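Local structure of cellulose 1,4-beta-cellobiosidase (Thermobifida fusca, 4JJJ) at the calcium ion site. The protein probably cleaves cellobiose units from cellulose chains as a family 48 glycoside hydrolase, of which this chain is the catalytic (α/α)6 module. Sequence-based numbering; all coordinates share one arbitrary frame.

The calcium ion site. Residues 550-554. With CA (calcium ion), chain B.
In this glycoside hydrolase family 48 module, a surface calcium site built on the short 3-10 helix 550-553 shows how a tight turn and the residue after it can gather protein oxygens on one face of a near-octahedral shell. The protein oxygens occupy one face of the octahedron and three waters the opposite one, so that each protein ligand lies across the ion from a water. On the packed face the backbone carbonyl O of Asp550 meets CA at 2.2 Å, while that residue's carboxylate is turned away from the metal. Asp553 brings OD1 to 2.0 Å from CA; its CG sits in the crowded position between backbone N and carbonyl carbon (chi1 55°), which turns the carboxylate back toward the ion, on the same side as the Asp550 carbonyl. From the loop just beyond, Asp554 reaches across with CG beside the backbone N and anti to the carbonyl carbon (chi1 -73°), placing OD1 2.3 Å from CA. Each carboxylate binds in monodentate fashion, through OD1: OD2 of Asp553 stays 3.6 Å from CA, and OD2 of Asp554 likewise points away. Their paired charge probably offsets much of that of the ion. The site centre is about 23 Å from Glu51, the predicted proton donor. A structural role for the ion is likely, though the structure alone does not show it. The looser face is hydrated, and water 2 on it also lies 2.8 Å from Asp553 OD2, a water-mediated link that probably helps to hold the carboxylate's rotation.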
loop_
_atom_site.group_PDB
_atom_site.type_symbol
_atom_site.label_atom_id
_atom_site.label_comp_id
_atom_site.label_asym_id
_atom_site.label_seq_id
_atom_site.Cartn_x
_atom_site.Cartn_y
_atom_site.Cartn_z
ATOM N N ASP A 550 10.087 -10.802 19.090
ATOM C CA ASP A 550 9.677 -11.915 19.894
ATOM C C ASP A 550 8.699 -12.826 19.195
ATOM O O ASP A 550 8.515 -13.998 19.592
ATOM C CB ASP A 550 9.068 -11.414 21.194
ATOM C CG ASP A 550 7.911 -10.566 20.945
ATOM O OD1 ASP A 550 8.126 -9.416 20.489
ATOM O OD2 ASP A 550 6.767 -10.986 21.146
ATOM N N ARG A 551 8.042 -12.417 18.125
ATOM C CA ARG A 551 7.151 -13.379 17.450
ATOM C C ARG A 551 7.826 -14.300 16.435
ATOM O O ARG A 551 7.188 -15.186 15.877
ATOM C CB ARG A 551 6.053 -12.577 16.723
ATOM C CG ARG A 551 5.286 -11.697 17.663
ATOM C CD ARG A 551 4.256 -10.736 17.056
ATOM N NE ARG A 551 3.178 -11.521 16.459
ATOM C CZ ARG A 551 1.975 -11.027 16.093
ATOM N NH1 ARG A 551 1.752 -9.702 16.102
ATOM N NH2 ARG A 551 1.065 -11.831 15.616
ATOM N N LEU A 552 9.109 -14.125 16.218
ATOM C CA LEU A 552 9.716 -14.873 15.162
ATOM C C LEU A 552 9.812 -16.382 15.447
ATOM O O LEU A 552 9.801 -17.178 14.539
ATOM C CB LEU A 552 11.019 -14.203 14.794
ATOM C CG LEU A 552 12.285 -14.349 15.508
ATOM C CD1 LEU A 552 12.855 -15.727 15.246
ATOM C CD2 LEU A 552 13.230 -13.251 14.994
ATOM N N ASP A 553 9.778 -16.755 16.726
ATOM C CA ASP A 553 9.889 -18.107 17.174
ATOM C C ASP A 553 8.635 -18.667 17.776
ATOM O O ASP A 553 8.731 -19.731 18.475
ATOM C CB ASP A 553 11.074 -18.234 18.184
ATOM C CG ASP A 553 10.979 -17.269 19.354
ATOM O OD1 ASP A 553 9.869 -16.677 19.536
ATOM O OD2 ASP A 553 12.032 -17.005 20.088
ATOM N N ASP A 554 7.478 -18.079 17.466
ATOM C CA ASP A 554 6.211 -18.459 18.102
ATOM C C ASP A 554 5.427 -19.411 17.212
ATOM O O ASP A 554 4.946 -19.086 16.128
ATOM C CB ASP A 554 5.412 -17.222 18.360
ATOM C CG ASP A 554 5.934 -16.369 19.486
ATOM O OD1 ASP A 554 6.892 -16.754 20.202
ATOM O OD2 ASP A 554 5.382 -15.247 19.641
HETATM CA CA CA B . 8.764 -15.684 20.947
HETATM O O HOH W 1 7.689 -14.659 22.433
HETATM O O HOH W 2 10.795 -15.058 21.613
HETATM O O HOH W 3 9.150 -17.563 22.277
#